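Local coordinates for protein ribonucleoside-diphosphate reductase subunit beta (Bacillus halodurans C-125, PDB 2RCC) that probably supplies DNA precursors as the iron-binding small subunit of ribonucleotide reductase, which converts ribonucleotides into deoxyribonucleotides, at residues P43-K46 / N47-N51; Q204-V207 / S208-T211. All coordinates share one frame; numbering follows the deposited sequence.

Interaction 1 of 2, residues P43-K46 / N47-N51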
ATOM      1  N   PRO A  43      -7.779  -7.756 -12.522  1.00 18.82           N
ATOM      2  CA  PRO A  43      -8.027  -6.641 -13.424  1.00 19.60           C
ATOM      3  C   PRO A  43      -8.049  -5.266 -12.746  1.00 19.07           C
ATOM      4  O   PRO A  43      -7.541  -4.309 -13.316  1.00 19.99           O
ATOM      5  CB  PRO A  43      -9.391  -6.973 -14.009  1.00 19.99           C
ATOM      6  CG  PRO A  43      -9.509  -8.400 -13.917  1.00 21.08           C
ATOM      7  CD  PRO A  43      -8.780  -8.826 -12.733  1.00 20.15           C
ATOM      8  N   LEU A  44      -8.627  -5.154 -11.551  1.00 21.30           N
ATOM      9  CA  LEU A  44      -8.602  -3.886 -10.813  1.00 18.02           C
ATOM     10  C   LEU A  44      -7.167  -3.468 -10.439  1.00 18.27           C
ATOM     11  O   LEU A  44      -6.758  -2.329 -10.654  1.00 15.87           O
ATOM     12  CB  LEU A  44      -9.498  -3.981  -9.570  1.00 19.43           C
ATOM     13  CG  LEU A  44      -9.557  -2.763  -8.655  1.00 23.17           C
ATOM     14  CD1 LEU A  44      -9.913  -1.461  -9.411  1.00 17.34           C
ATOM     15  CD2 LEU A  44     -10.550  -3.079  -7.577  1.00 19.14           C
ATOM     16  N   TYR A  45      -6.385  -4.390  -9.895  1.00 15.36           N
ATOM     17  CA  TYR A  45      -4.994  -4.117  -9.624  1.00 14.50           C
ATOM     18  C   TYR A  45      -4.260  -3.579 -10.850  1.00 17.29           C
ATOM     19  O   TYR A  45      -3.577  -2.545 -10.780  1.00 17.93           O
ATOM     20  CB  TYR A  45      -4.268  -5.373  -9.087  1.00 12.66           C
ATOM     21  CG  TYR A  45      -2.769  -5.253  -9.086  1.00 15.38           C
ATOM     22  CD1 TYR A  45      -2.074  -4.604  -8.057  1.00 16.89           C
ATOM     23  CD2 TYR A  45      -2.028  -5.736 -10.138  1.00 18.33           C
ATOM     24  CE1 TYR A  45      -0.704  -4.492  -8.092  1.00 15.51           C
ATOM     25  CE2 TYR A  45      -0.700  -5.588 -10.178  1.00 17.59           C
ATOM     26  CZ  TYR A  45      -0.026  -4.988  -9.157  1.00 13.95           C
ATOM     27  OH  TYR A  45       1.350  -4.907  -9.282  1.00 16.43           O
ATOM     28  N   LYS A  46      -4.440  -4.253 -11.971  1.00 19.44           N
ATOM     29  CA  LYS A  46      -3.790  -3.888 -13.248  1.00 17.33           C
ATOM     30  C   LYS A  46      -4.192  -2.476 -13.717  1.00 21.84           C
ATOM     31  O   LYS A  46      -3.344  -1.735 -14.211  1.00 19.80           O
ATOM     32  CB  LYS A  46      -4.113  -4.911 -14.335  1.00 20.32           C
ATOM     33  CG  LYS A  46      -3.469  -6.264 -14.137  1.00 28.11           C
ATOM     34  CD  LYS A  46      -3.993  -7.303 -15.129  1.00 24.79           C
ATOM     35  CE  LYS A  46      -3.299  -8.652 -14.918  1.00 34.87           C
ATOM     36  NZ  LYS A  46      -3.787  -9.730 -15.847  1.00 40.37           N
ATOM     37  N   ASN A  47      -5.461  -2.117 -13.525  1.00 18.85           N
ATOM     38  CA  ASN A  47      -5.935  -0.791 -13.913  0.50 19.75           C
ATOM     39  C   ASN A  47      -5.344   0.267 -12.985  1.00 21.88           C
ATOM     40  O   ASN A  47      -4.931   1.320 -13.451  1.00 24.14           O
ATOM     41  CB  ASN A  47      -7.475  -0.720 -13.964  0.50 22.32           C
ATOM     42  CG  ASN A  47      -8.076  -1.508 -15.132  0.50 18.21           C
ATOM     43  OD1 ASN A  47      -7.520  -1.579 -16.227  0.50 33.74           O
ATOM     44  ND2 ASN A  47      -9.260  -2.062 -14.905  0.50 35.38           N
HETATM   45  N   MSE A  48      -5.260  -0.016 -11.690  1.00 20.11           N
HETATM   46  CA  MSE A  48      -4.650   0.926 -10.755  1.00 24.27           C
HETATM   47  C   MSE A  48      -3.158   1.171 -11.083  1.00 25.71           C
HETATM   48  O   MSE A  48      -2.701   2.318 -11.084  1.00 20.75           O
HETATM   49  CB  MSE A  48      -4.807   0.442  -9.335  1.00 24.97           C
HETATM   50  CG  MSE A  48      -6.218   0.455  -8.883  1.00 24.99           C
HETATM   51 SE   MSE A  48      -6.425  -0.184  -7.055  0.75 28.44          SE
HETATM   52  CE  MSE A  48      -6.126   1.404  -6.145  1.00 31.37           C
ATOM     53  N   LEU A  49      -2.431   0.088 -11.372  1.00 24.63           N
ATOM     54  CA  LEU A  49      -1.006   0.125 -11.684  1.00 23.13           C
ATOM     55  C   LEU A  49      -0.750   0.862 -13.007  1.00 25.13           C
ATOM     56  O   LEU A  49       0.231   1.628 -13.117  1.00 22.60           O
ATOM     57  CB  LEU A  49      -0.426  -1.310 -11.699  1.00 20.45           C
ATOM     58  CG  LEU A  49       1.095  -1.457 -11.833  1.00 28.51           C
ATOM     59  CD1 LEU A  49       1.747  -0.912 -10.533  1.00 21.11           C
ATOM     60  CD2 LEU A  49       1.484  -2.911 -12.132  1.00 21.52           C
ATOM     61  N   ALA A  50      -1.612   0.642 -14.005  1.00 23.25           N
ATOM     62  CA  ALA A  50      -1.527   1.371 -15.283  1.00 24.34           C
ATOM     63  C   ALA A  50      -1.733   2.893 -15.146  1.00 25.35           C
ATOM     64  O   ALA A  50      -1.256   3.652 -15.955  1.00 27.23           O
ATOM     65  CB  ALA A  50      -2.549   0.806 -16.311  1.00 24.11           C
ATOM     66  N   ASN A  51      -2.504   3.312 -14.153  1.00 24.23           N
ATOM     67  CA  ASN A  51      -2.781   4.698 -13.884  1.00 24.82           C
ATOM     68  C   ASN A  51      -1.750   5.411 -13.003  1.00 25.59           C
ATOM     69  O   ASN A  51      -2.079   6.469 -12.456  1.00 26.83           O
ATOM     70  CB  ASN A  51      -4.123   4.776 -13.138  1.00 22.73           C
ATOM     71  CG  ASN A  51      -5.308   4.557 -14.030  1.00 27.62           C
ATOM     72  OD1 ASN A  51      -5.187   4.447 -15.261  1.00 36.10           O
ATOM     73  ND2 ASN A  51      -6.496   4.540 -13.404  1.00 38.97           N
TER
HETATM   74  O   HOH W   1      -7.282  -4.308 -16.511  1.00 49.70           O
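Y45 and L49 are one helical turn apart, and their side chains run side by side in the same direction. CD2 of L49 lies 3.9 Å from Y45 CZ and 3.5 Å from Y45 OH, so this methyl meets the far end of the phenol. CB of L49 sits over one face of the ring. Both residues hold CG anti to the backbone N (chi1 167° and -172°), which sends ring and isobutyl group off the helix together. The hydroxyl of the buried Y45 is hydrogen-bonded to OE1 of Q124 of the second subunit.

N47 turns the other way, with CG beside its own backbone N. This puts the carboxamide next to the carbonyl oxygen of P43, one turn earlier. N47 N donates to P43 O at 3.0 Å. ND2 of N47 is 3.2 Å from P43 O, but the angle is too poor for a hydrogen bond. A water donates to both N47 OD1, at 2.8 Å, and P43 O. N47 has two deposited conformers, so the water bridge and the place of ND2 are doubtful.

These contacts lie on helix 41-50 of the ferritin-like small-subunit fold, close to its C-terminal end. The buried side of this helix rests on helices 106-133 and 207-237.

The ammonium group of K46 makes a cation-pi contact with Y42. The side chain also packs on F56 of the second subunit. The carbonyl oxygen of K46 takes the amide N of A50 at 2.9 Å and a hydrogen bond from a glycerol.

L44 and M48, a selenomethionine, lie at an angle to each other, with L44 CD1 4.2 Å from M48 CG. M48 also touches H223, an iron ligand by similarity.

Interaction 2 of 2, residues Q204-V207 / S208-T211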
ATOM      1  N   GLN A 204      -9.982  27.806 -18.929  1.00 22.79           N
ATOM      2  CA  GLN A 204      -8.539  27.924 -19.124  1.00 24.20           C
ATOM      3  C   GLN A 204      -7.717  28.518 -17.966  1.00 23.39           C
ATOM      4  O   GLN A 204      -6.633  29.019 -18.197  1.00 23.95           O
ATOM      5  CB  GLN A 204      -8.272  28.703 -20.416  1.00 27.78           C
ATOM      6  CG  GLN A 204      -9.060  28.222 -21.648  1.00 41.52           C
ATOM      7  CD  GLN A 204      -8.358  27.120 -22.399  1.00 54.18           C
ATOM      8  OE1 GLN A 204      -7.423  27.390 -23.156  1.00 55.89           O
ATOM      9  NE2 GLN A 204      -8.827  25.879 -22.237  1.00 59.35           N
ATOM     10  N   LYS A 205      -8.217  28.448 -16.732  1.00 20.46           N
ATOM     11  CA  LYS A 205      -7.494  28.938 -15.561  1.00 21.84           C
ATOM     12  C   LYS A 205      -7.121  27.766 -14.638  1.00 20.59           C
ATOM     13  O   LYS A 205      -7.915  26.863 -14.436  1.00 19.02           O
ATOM     14  CB  LYS A 205      -8.344  29.952 -14.786  1.00 23.12           C
ATOM     15  CG  LYS A 205      -8.641  31.304 -15.523  1.00 24.59           C
ATOM     16  CD  LYS A 205      -7.371  32.193 -15.674  1.00 35.21           C
ATOM     17  CE  LYS A 205      -7.648  33.699 -16.008  1.00 38.88           C
ATOM     18  NZ  LYS A 205      -6.415  34.461 -16.520  1.00 33.67           N
HETATM   19  N   MSE A 206      -5.901  27.757 -14.115  1.00 18.33           N
HETATM   20  CA  MSE A 206      -5.490  26.753 -13.126  1.00 19.46           C
HETATM   21  C   MSE A 206      -5.678  25.319 -13.618  1.00 20.16           C
HETATM   22  O   MSE A 206      -6.170  24.442 -12.901  1.00 18.29           O
HETATM   23  CB  MSE A 206      -6.213  26.977 -11.779  1.00 19.72           C
HETATM   24  CG  MSE A 206      -6.148  28.436 -11.252  1.00 20.67           C
HETATM   25 SE   MSE A 206      -4.344  29.204 -11.260  0.75 13.57          SE
HETATM   26  CE  MSE A 206      -3.743  28.200  -9.713  1.00 14.10           C
ATOM     27  N   VAL A 207      -5.230  25.101 -14.846  1.00 17.91           N
ATOM     28  CA  VAL A 207      -5.419  23.840 -15.545  1.00 20.48           C
ATOM     29  C   VAL A 207      -4.532  22.701 -14.994  1.00 19.15           C
ATOM     30  O   VAL A 207      -4.973  21.542 -14.930  1.00 20.15           O
ATOM     31  CB  VAL A 207      -5.186  24.032 -17.067  1.00 20.98           C
ATOM     32  CG1 VAL A 207      -5.263  22.687 -17.800  1.00 21.27           C
ATOM     33  CG2 VAL A 207      -6.207  25.031 -17.651  1.00 20.60           C
ATOM     34  N   SER A 208      -3.292  23.011 -14.614  1.00 17.75           N
ATOM     35  CA  SER A 208      -2.415  21.997 -13.996  1.00 18.41           C
ATOM     36  C   SER A 208      -2.973  21.483 -12.670  1.00 17.45           C
ATOM     37  O   SER A 208      -2.930  20.287 -12.393  1.00 17.94           O
ATOM     38  CB  SER A 208      -1.006  22.521 -13.826  1.00 18.87           C
ATOM     39  OG  SER A 208      -0.427  22.681 -15.093  1.00 24.80           O
ATOM     40  N   THR A 209      -3.523  22.384 -11.860  1.00 18.26           N
ATOM     41  CA  THR A 209      -4.191  22.000 -10.611  1.00 18.12           C
ATOM     42  C   THR A 209      -5.378  21.081 -10.892  1.00 19.02           C
ATOM     43  O   THR A 209      -5.518  20.047 -10.282  1.00 16.62           O
ATOM     44  CB  THR A 209      -4.687  23.236  -9.848  1.00 18.80           C
ATOM     45  OG1 THR A 209      -3.582  24.081  -9.508  1.00 16.59           O
ATOM     46  CG2 THR A 209      -5.490  22.810  -8.590  1.00 12.56           C
ATOM     47  N   SER A 210      -6.227  21.476 -11.842  1.00 20.88           N
ATOM     48  CA  SER A 210      -7.367  20.688 -12.270  1.00 20.80           C
ATOM     49  C   SER A 210      -7.006  19.273 -12.792  1.00 21.76           C
ATOM     50  O   SER A 210      -7.739  18.298 -12.562  1.00 20.27           O
ATOM     51  CB  SER A 210      -8.106  21.474 -13.351  1.00 23.50           C
ATOM     52  OG  SER A 210      -9.187  20.729 -13.820  1.00 25.44           O
ATOM     53  N   THR A 211      -5.899  19.194 -13.512  1.00 19.90           N
ATOM     54  CA  THR A 211      -5.341  17.946 -13.991  1.00 22.70           C
ATOM     55  C   THR A 211      -4.997  17.002 -12.830  1.00 20.36           C
ATOM     56  O   THR A 211      -5.387  15.831 -12.858  1.00 19.10           O
ATOM     57  CB  THR A 211      -4.044  18.160 -14.789  1.00 22.63           C
ATOM     58  OG1 THR A 211      -4.309  18.920 -15.986  1.00 21.60           O
ATOM     59  CG2 THR A 211      -3.423  16.820 -15.131  1.00 23.56           C
TER
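T211 reaches back one turn to the carbonyl oxygen of V207 at the start of helix 207-237. The segment is the short loop between helices 191-202 and 207-237 and the first turn of the second. A Schellman motif, with Q204 as its C-prime residue, ends helix 191-202, and M206, a selenomethionine, is the N-cap residue of the next helix.

The backbone bonds are regular helical ones. S210 N donates to M206 O at 3.1 Å, and T211 N donates to V207 O at 2.9 Å. Outside the pair of segments, D63 OD1 takes the amide N of S208, and Q66 OE1 takes that of M206.

Between the segments, side chains meet mainly at M206 and T209. They run side by side, and the bends at chi2 and chi3 of M206 bring CE to 4.1 Å from T209 OG1. This hydroxyl has its hydrogen-bond partner in D63 OD2. F78 of helix 72-87 packs on both side chains.

One side-chain bond joins the segments. With OG1 beside its own backbone N (chi1 -64°), T211 has its hydroxyl on the side of the preceding turn. OG1 donates to V207 O at 2.9 Å, from above the carbonyl plane, on the opposite face from T211 N.

In the fold
Interactions 1 and 2 follow one another along the chain, with centres 25 Å apart. Their nearest atoms are about 10 Å apart, and they do not touch. Helix 207-237 links them: interaction 2 forms its first turn, and interaction 1 packs on it farther along, through L44 on Y225. Both contacts approach the probable iron-radical centre. In interaction 1 the side chain of M48 is about 4 Å from that of H223 and about 8 Å from that of E119, both iron ligands by similarity. In interaction 2 the side chain of T209 is about 7 Å from that of Y126, the active-site tyrosine by similarity. Of the two, only interaction 1 meets the second subunit.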